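Long-range contact in glucose-6-phosphate dehydrogenase (Trypanosoma cruzi, PDB 5AQ1), which catalyses the NADP-dependent oxidation of glucose 6-phosphate, the first step of the pentose phosphate pathway: residues G173-R185 against P199-H211. Sequence-based numbering, arbitrary orientation.
Sequences GWVRLIVEKPFGR and PLFNERQVFRIDH. With NDP (NADPH dihydro-nicotinamide-adenine-dinucleotide phosphate), chain G; BG6 (6-O-phosphono-beta-D-glucopyranose), chain F.
One water joins Glu180, Lys181 and Ile209 just past the paired strands: it donates to Glu180 OE1 and Ile209 O and accepts from Lys181 N. Strands 175-179 and 206-208 are parallel neighbours linked through helix 187-197 in a beta-alpha-beta unit, the last of the Rossmann-like NADP-binding domain. Four backbone hydrogen bonds join the segments. Leu177 N gives one to Gln205 O (2.8 Å), and at the other end Ile209 N gives one to Val179 O (2.9 Å). On the face of Leu177 and Val179, Leu177 CG sits over the Phe201 ring, 4.0 Å from its centroid, and Val179 CG2 packs on Arg208 CG. The extended Arg208 side chain carries its guanidinium to Glu203, gripped end-on with NH1 and NH2. On the face of Ile178 and Phe207, Arg176 CG and CD lie against Phe207 CE1. Ile178 CG2 meets Ile209 CG1. Glu180 bends at chi2 (-83°), which brings its carboxylate beside Ile209 CG2; OE2 is hydrogen-bonded to Tyr147 OH. Past the strands both segments reach the bound substrate; the first also meets NADPH. Lys181 O accepts a hydrogen bond from NADPH O2D, and Lys181 NZ donates one to sugar O2. His211 NE2 donates almost straight to phosphate oxygen O2P, at 2.7 Å.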
loop_
_atom_site.group_PDB
_atom_site.type_symbol
_atom_site.label_atom_id
_atom_site.label_comp_id
_atom_site.label_asym_id
_atom_site.label_seq_id
_atom_site.Cartn_x
_atom_site.Cartn_y
_atom_site.Cartn_z
ATOM N N GLY B 173 -1.464 -17.514 -48.765
ATOM C CA GLY B 173 -1.776 -16.260 -48.072
ATOM C C GLY B 173 -2.859 -16.423 -47.029
ATOM O O GLY B 173 -3.511 -17.463 -46.962
ATOM N N TRP B 174 -3.051 -15.388 -46.215
ATOM C CA TRP B 174 -4.076 -15.413 -45.169
ATOM C C TRP B 174 -5.380 -14.766 -45.624
ATOM O O TRP B 174 -5.415 -14.040 -46.617
ATOM C CB TRP B 174 -3.589 -14.765 -43.858
ATOM C CG TRP B 174 -2.852 -13.442 -43.971
ATOM C CD1 TRP B 174 -1.514 -13.243 -43.788
ATOM C CD2 TRP B 174 -3.414 -12.146 -44.252
ATOM N NE1 TRP B 174 -1.204 -11.912 -43.946
ATOM C CE2 TRP B 174 -2.350 -11.217 -44.233
ATOM C CE3 TRP B 174 -4.706 -11.683 -44.528
ATOM C CZ2 TRP B 174 -2.538 -9.851 -44.486
ATOM C CZ3 TRP B 174 -4.892 -10.321 -44.773
ATOM C CH2 TRP B 174 -3.812 -9.426 -44.752
ATOM N N VAL B 175 -6.451 -15.064 -44.895
ATOM C CA VAL B 175 -7.729 -14.388 -45.061
ATOM C C VAL B 175 -8.151 -13.803 -43.718
ATOM O O VAL B 175 -8.128 -14.495 -42.703
ATOM C CB VAL B 175 -8.830 -15.342 -45.550
ATOM C CG1 VAL B 175 -10.119 -14.571 -45.812
ATOM C CG2 VAL B 175 -8.385 -16.074 -46.806
ATOM N N ARG B 176 -8.525 -12.528 -43.719
ATOM C CA ARG B 176 -9.007 -11.864 -42.514
ATOM C C ARG B 176 -10.330 -11.156 -42.780
ATOM O O ARG B 176 -10.524 -10.562 -43.843
ATOM C CB ARG B 176 -7.956 -10.887 -41.984
ATOM C CG ARG B 176 -6.759 -11.594 -41.371
ATOM C CD ARG B 176 -5.592 -10.662 -41.099
ATOM N NE ARG B 176 -4.373 -11.427 -40.841
ATOM C CZ ARG B 176 -3.133 -10.941 -40.891
ATOM N NH1 ARG B 176 -2.902 -9.664 -41.186
ATOM N NH2 ARG B 176 -2.104 -11.749 -40.649
ATOM N N LEU B 177 -11.234 -11.246 -41.808
ATOM C CA LEU B 177 -12.573 -10.680 -41.899
ATOM C C LEU B 177 -12.716 -9.543 -40.902
ATOM O O LEU B 177 -12.616 -9.764 -39.698
ATOM C CB LEU B 177 -13.624 -11.744 -41.566
ATOM C CG LEU B 177 -14.153 -12.649 -42.678
ATOM C CD1 LEU B 177 -15.214 -11.930 -43.498
ATOM C CD2 LEU B 177 -13.030 -13.162 -43.566
ATOM N N ILE B 178 -12.954 -8.335 -41.397
ATOM C CA ILE B 178 -13.331 -7.229 -40.533
ATOM C C ILE B 178 -14.857 -7.136 -40.531
ATOM O O ILE B 178 -15.483 -6.993 -41.585
ATOM C CB ILE B 178 -12.682 -5.905 -40.978
ATOM C CG1 ILE B 178 -11.167 -5.973 -40.764
ATOM C CG2 ILE B 178 -13.254 -4.739 -40.186
ATOM C CD1 ILE B 178 -10.389 -4.861 -41.438
ATOM N N VAL B 179 -15.448 -7.224 -39.341
ATOM C CA VAL B 179 -16.902 -7.260 -39.186
ATOM C C VAL B 179 -17.366 -6.172 -38.214
ATOM O O VAL B 179 -16.655 -5.831 -37.271
ATOM C CB VAL B 179 -17.384 -8.654 -38.724
ATOM C CG1 VAL B 179 -16.952 -9.716 -39.720
ATOM C CG2 VAL B 179 -16.847 -9.007 -37.349
ATOM N N GLU B 180 -18.561 -5.636 -38.458
ATOM C CA GLU B 180 -19.078 -4.492 -37.708
ATOM C C GLU B 180 -20.269 -4.869 -36.829
ATOM O O GLU B 180 -20.956 -5.859 -37.082
ATOM C CB GLU B 180 -19.498 -3.385 -38.676
ATOM C CG GLU B 180 -18.344 -2.675 -39.374
ATOM C CD GLU B 180 -17.708 -1.568 -38.539
ATOM O OE1 GLU B 180 -18.349 -1.061 -37.588
ATOM O OE2 GLU B 180 -16.561 -1.189 -38.863
ATOM N N LYS B 181 -20.508 -4.058 -35.799
ATOM C CA LYS B 181 -21.661 -4.233 -34.911
ATOM C C LYS B 181 -22.925 -3.785 -35.658
ATOM O O LYS B 181 -22.813 -3.091 -36.661
ATOM C CB LYS B 181 -21.451 -3.443 -33.608
ATOM C CG LYS B 181 -21.653 -1.938 -33.701
ATOM C CD LYS B 181 -21.307 -1.277 -32.374
ATOM C CE LYS B 181 -21.476 0.235 -32.421
ATOM N NZ LYS B 181 -22.889 0.675 -32.252
ATOM N N PRO B 182 -24.121 -4.161 -35.204
ATOM C CA PRO B 182 -24.369 -4.928 -33.980
ATOM C C PRO B 182 -24.000 -6.403 -34.078
ATOM O O PRO B 182 -24.116 -6.998 -35.154
ATOM C CB PRO B 182 -25.883 -4.797 -33.802
ATOM C CG PRO B 182 -26.405 -4.673 -35.193
ATOM C CD PRO B 182 -25.365 -3.886 -35.944
ATOM N N PHE B 183 -23.555 -6.974 -32.959
ATOM C CA PHE B 183 -23.323 -8.414 -32.850
ATOM C C PHE B 183 -24.425 -9.009 -31.975
ATOM O O PHE B 183 -24.228 -9.261 -30.785
ATOM C CB PHE B 183 -21.948 -8.699 -32.246
ATOM C CG PHE B 183 -20.816 -8.034 -32.972
ATOM C CD1 PHE B 183 -20.370 -8.530 -34.186
ATOM C CD2 PHE B 183 -20.193 -6.914 -32.440
ATOM C CE1 PHE B 183 -19.323 -7.922 -34.859
ATOM C CE2 PHE B 183 -19.147 -6.299 -33.109
ATOM C CZ PHE B 183 -18.713 -6.802 -34.321
ATOM N N GLY B 184 -25.592 -9.210 -32.573
ATOM C CA GLY B 184 -26.793 -9.577 -31.823
ATOM C C GLY B 184 -27.354 -8.397 -31.045
ATOM O O GLY B 184 -26.897 -7.256 -31.199
ATOM N N ARG B 185 -28.364 -8.678 -30.224
ATOM C CA ARG B 185 -28.997 -7.669 -29.360
ATOM C C ARG B 185 -29.086 -8.096 -27.884
ATOM O O ARG B 185 -29.590 -7.346 -27.053
ATOM C CB ARG B 185 -30.385 -7.277 -29.909
ATOM C CG ARG B 185 -31.201 -8.431 -30.479
ATOM C CD ARG B 185 -32.542 -7.975 -31.031
ATOM N NE ARG B 185 -33.448 -7.555 -29.963
ATOM C CZ ARG B 185 -33.751 -6.294 -29.654
ATOM N NH1 ARG B 185 -33.238 -5.276 -30.337
ATOM N NH2 ARG B 185 -34.584 -6.050 -28.645
ATOM N N PRO B 199 -17.937 -22.656 -37.750
ATOM C CA PRO B 199 -17.457 -23.557 -38.806
ATOM C C PRO B 199 -16.947 -22.869 -40.085
ATOM O O PRO B 199 -16.317 -23.526 -40.912
ATOM C CB PRO B 199 -18.695 -24.399 -39.129
ATOM C CG PRO B 199 -19.840 -23.501 -38.821
ATOM C CD PRO B 199 -19.407 -22.681 -37.639
ATOM N N LEU B 200 -17.216 -21.573 -40.244
ATOM C CA LEU B 200 -16.836 -20.835 -41.455
ATOM C C LEU B 200 -15.425 -20.247 -41.378
ATOM O O LEU B 200 -14.695 -20.254 -42.370
ATOM C CB LEU B 200 -17.834 -19.704 -41.718
ATOM C CG LEU B 200 -19.319 -20.075 -41.703
ATOM C CD1 LEU B 200 -20.161 -18.834 -41.947
ATOM C CD2 LEU B 200 -19.637 -21.151 -42.730
ATOM N N PHE B 201 -15.060 -19.725 -40.205
ATOM C CA PHE B 201 -13.771 -19.062 -39.995
ATOM C C PHE B 201 -13.179 -19.407 -38.634
ATOM O O PHE B 201 -13.910 -19.650 -37.678
ATOM C CB PHE B 201 -13.937 -17.542 -40.064
ATOM C CG PHE B 201 -14.414 -17.043 -41.393
ATOM C CD1 PHE B 201 -13.524 -16.879 -42.443
ATOM C CD2 PHE B 201 -15.751 -16.728 -41.593
ATOM C CE1 PHE B 201 -13.959 -16.419 -43.673
ATOM C CE2 PHE B 201 -16.192 -16.265 -42.822
ATOM C CZ PHE B 201 -15.295 -16.110 -43.864
ATOM N N ASN B 202 -11.851 -19.407 -38.553
ATOM C CA ASN B 202 -11.154 -19.481 -37.272
ATOM C C ASN B 202 -11.267 -18.147 -36.564
ATOM O O ASN B 202 -11.429 -17.109 -37.208
ATOM C CB ASN B 202 -9.673 -19.797 -37.468
ATOM C CG ASN B 202 -9.421 -21.164 -38.078
ATOM O OD1 ASN B 202 -8.325 -21.403 -38.566
ATOM N ND2 ASN B 202 -10.413 -22.063 -38.061
ATOM N N GLU B 203 -11.172 -18.168 -35.240
ATOM C CA GLU B 203 -11.227 -16.940 -34.451
ATOM C C GLU B 203 -10.054 -16.013 -34.778
ATOM O O GLU B 203 -10.186 -14.793 -34.706
ATOM C CB GLU B 203 -11.246 -17.274 -32.956
ATOM C CG GLU B 203 -11.396 -16.078 -32.021
ATOM C CD GLU B 203 -12.731 -15.361 -32.148
ATOM O OE1 GLU B 203 -13.654 -15.863 -32.832
ATOM O OE2 GLU B 203 -12.857 -14.281 -31.540
ATOM N N ARG B 204 -8.916 -16.602 -35.140
ATOM C CA ARG B 204 -7.753 -15.846 -35.603
ATOM C C ARG B 204 -8.050 -14.986 -36.836
ATOM O O ARG B 204 -7.479 -13.908 -36.993
ATOM C CB ARG B 204 -6.602 -16.801 -35.915
ATOM C CG ARG B 204 -5.885 -17.336 -34.688
ATOM C CD ARG B 204 -4.600 -18.052 -35.078
ATOM N NE ARG B 204 -4.797 -18.998 -36.181
ATOM C CZ ARG B 204 -5.294 -20.232 -36.063
ATOM N NH1 ARG B 204 -5.670 -20.716 -34.881
ATOM N NH2 ARG B 204 -5.420 -20.992 -37.145
ATOM N N GLN B 205 -8.939 -15.465 -37.703
ATOM C CA GLN B 205 -9.276 -14.768 -38.943
ATOM C C GLN B 205 -10.312 -13.662 -38.768
ATOM O O GLN B 205 -10.428 -12.793 -39.625
ATOM C CB GLN B 205 -9.789 -15.763 -39.983
ATOM C CG GLN B 205 -8.775 -16.817 -40.381
ATOM C CD GLN B 205 -9.361 -17.860 -41.311
ATOM O OE1 GLN B 205 -10.423 -18.422 -41.041
ATOM N NE2 GLN B 205 -8.665 -18.133 -42.411
ATOM N N VAL B 206 -11.070 -13.697 -37.676
ATOM C CA VAL B 206 -12.139 -12.723 -37.453
ATOM C C VAL B 206 -11.646 -11.525 -36.636
ATOM O O VAL B 206 -11.049 -11.686 -35.572
ATOM C CB VAL B 206 -13.352 -13.362 -36.750
ATOM C CG1 VAL B 206 -14.444 -12.324 -36.524
ATOM C CG2 VAL B 206 -13.894 -14.523 -37.576
ATOM N N PHE B 207 -11.920 -10.330 -37.152
ATOM C CA PHE B 207 -11.528 -9.077 -36.527
ATOM C C PHE B 207 -12.772 -8.227 -36.281
ATOM O O PHE B 207 -13.179 -7.441 -37.136
ATOM C CB PHE B 207 -10.530 -8.342 -37.426
ATOM C CG PHE B 207 -9.154 -8.935 -37.401
ATOM C CD1 PHE B 207 -8.897 -10.156 -38.004
ATOM C CD2 PHE B 207 -8.117 -8.284 -36.757
ATOM C CE1 PHE B 207 -7.630 -10.712 -37.971
ATOM C CE2 PHE B 207 -6.846 -8.831 -36.719
ATOM C CZ PHE B 207 -6.600 -10.048 -37.328
ATOM N N ARG B 208 -13.385 -8.403 -35.114
ATOM C CA ARG B 208 -14.595 -7.658 -34.763
ATOM C C ARG B 208 -14.256 -6.229 -34.347
ATOM O O ARG B 208 -13.523 -6.011 -33.377
ATOM C CB ARG B 208 -15.357 -8.363 -33.641
ATOM C CG ARG B 208 -15.883 -9.727 -34.038
ATOM C CD ARG B 208 -16.689 -10.382 -32.930
ATOM N NE ARG B 208 -16.793 -11.820 -33.140
ATOM C CZ ARG B 208 -15.803 -12.684 -32.929
ATOM N NH1 ARG B 208 -14.617 -12.264 -32.496
ATOM N NH2 ARG B 208 -15.997 -13.979 -33.152
ATOM N N ILE B 209 -14.802 -5.264 -35.084
ATOM C CA ILE B 209 -14.524 -3.856 -34.836
ATOM C C ILE B 209 -15.304 -3.343 -33.636
ATOM O O ILE B 209 -16.509 -3.571 -33.522
ATOM C CB ILE B 209 -14.904 -2.967 -36.045
ATOM C CG1 ILE B 209 -13.990 -3.253 -37.239
ATOM C CG2 ILE B 209 -14.841 -1.484 -35.673
ATOM C CD1 ILE B 209 -12.604 -2.642 -37.147
ATOM N N ASP B 210 -14.589 -2.672 -32.741
ATOM C CA ASP B 210 -15.176 -1.673 -31.860
ATOM C C ASP B 210 -14.310 -0.438 -32.045
ATOM O O ASP B 210 -13.198 -0.369 -31.515
ATOM C CB ASP B 210 -15.183 -2.129 -30.403
ATOM C CG ASP B 210 -15.930 -1.168 -29.498
ATOM O OD1 ASP B 210 -15.805 0.065 -29.680
ATOM O OD2 ASP B 210 -16.644 -1.650 -28.597
ATOM N N HIS B 211 -14.813 0.532 -32.802
ATOM C CA HIS B 211 -13.941 1.571 -33.346
ATOM C C HIS B 211 -13.380 2.526 -32.293
ATOM O O HIS B 211 -12.421 3.242 -32.563
ATOM C CB HIS B 211 -14.615 2.318 -34.509
ATOM C CG HIS B 211 -15.452 3.486 -34.096
ATOM N ND1 HIS B 211 -16.776 3.366 -33.732
ATOM C CD2 HIS B 211 -15.163 4.807 -34.027
ATOM C CE1 HIS B 211 -17.260 4.559 -33.438
ATOM N NE2 HIS B 211 -16.300 5.451 -33.609
HETATM P PA NDP G . -26.005 1.013 -44.938
HETATM O O1A NDP G . -27.451 1.038 -44.502
HETATM O O2A NDP G . -25.390 2.250 -45.568
HETATM O O5B NDP G . -25.832 -0.260 -45.903
HETATM C C5B NDP G . -24.557 -0.556 -46.463
HETATM C C4B NDP G . -24.708 -1.103 -47.876
HETATM O O4B NDP G . -25.269 -2.416 -47.788
HETATM C C3B NDP G . -25.629 -0.289 -48.783
HETATM O O3B NDP G . -24.927 0.644 -49.611
HETATM C C2B NDP G . -26.313 -1.342 -49.623
HETATM O O2B NDP G . -25.562 -1.571 -50.811
HETATM C C1B NDP G . -26.295 -2.596 -48.768
HETATM N N9A NDP G . -27.629 -2.807 -48.147
HETATM C C8A NDP G . -28.357 -1.909 -47.442
HETATM N N7A NDP G . -29.532 -2.454 -47.036
HETATM C C5A NDP G . -29.564 -3.721 -47.487
HETATM C C6A NDP G . -30.505 -4.859 -47.419
HETATM N N6A NDP G . -31.683 -4.732 -46.762
HETATM N N1A NDP G . -30.149 -6.021 -48.028
HETATM C C2A NDP G . -28.979 -6.160 -48.684
HETATM N N3A NDP G . -28.079 -5.161 -48.782
HETATM C C4A NDP G . -28.309 -3.948 -48.218
HETATM O O3 NDP G . -25.087 0.514 -43.709
HETATM P PN NDP G . -23.909 1.407 -43.067
HETATM O O1N NDP G . -22.832 1.680 -44.089
HETATM O O2N NDP G . -24.546 2.563 -42.328
HETATM O O5D NDP G . -23.306 0.385 -41.983
HETATM C C5D NDP G . -22.639 -0.816 -42.367
HETATM C C4D NDP G . -22.364 -1.659 -41.127
HETATM O O4D NDP G . -21.531 -0.934 -40.215
HETATM C C3D NDP G . -23.648 -1.984 -40.383
HETATM O O3D NDP G . -23.613 -3.332 -39.903
HETATM C C2D NDP G . -23.677 -1.004 -39.227
HETATM O O2D NDP G . -24.406 -1.520 -38.103
HETATM C C1D NDP G . -22.192 -0.768 -38.954
HETATM N N1N NDP G . -21.952 0.551 -38.346
HETATM C C2N NDP G . -21.927 1.659 -39.104
HETATM C C3N NDP G . -21.711 2.919 -38.553
HETATM C C7N NDP G . -21.682 4.143 -39.424
HETATM O O7N NDP G . -20.922 5.052 -39.127
HETATM N N7N NDP G . -22.477 4.233 -40.494
HETATM C C4N NDP G . -21.493 3.085 -37.068
HETATM C C5N NDP G . -21.547 1.810 -36.362
HETATM C C6N NDP G . -21.769 0.608 -37.022
HETATM P P2B NDP G . -26.196 -2.204 -52.149
HETATM O O1X NDP G . -27.682 -1.950 -52.070
HETATM O O2X NDP G . -25.495 -1.407 -53.225
HETATM O O3X NDP G . -25.828 -3.670 -52.090
HETATM C C1 BG6 F . -21.426 4.378 -33.375
HETATM C C2 BG6 F . -22.841 4.402 -32.802
HETATM O O1 BG6 F . -20.810 3.108 -33.127
HETATM O O5 BG6 F . -20.641 5.406 -32.763
HETATM C C3 BG6 F . -23.452 5.777 -33.017
HETATM O O2 BG6 F . -23.650 3.399 -33.425
HETATM C C4 BG6 F . -22.545 6.815 -32.375
HETATM O O3 BG6 F . -24.765 5.864 -32.454
HETATM C C5 BG6 F . -21.155 6.722 -32.989
HETATM O O4 BG6 F . -23.102 8.116 -32.565
HETATM C C6 BG6 F . -20.215 7.769 -32.397
HETATM O O6 BG6 F . -18.875 7.548 -32.837
HETATM P P BG6 F . -17.764 8.696 -32.642
HETATM O O1P BG6 F . -17.799 9.018 -31.166
HETATM O O2P BG6 F . -16.476 8.051 -33.071
HETATM O O3P BG6 F . -18.246 9.808 -33.543
HETATM O O HOH W 1 -18.358 -2.346 -35.158
#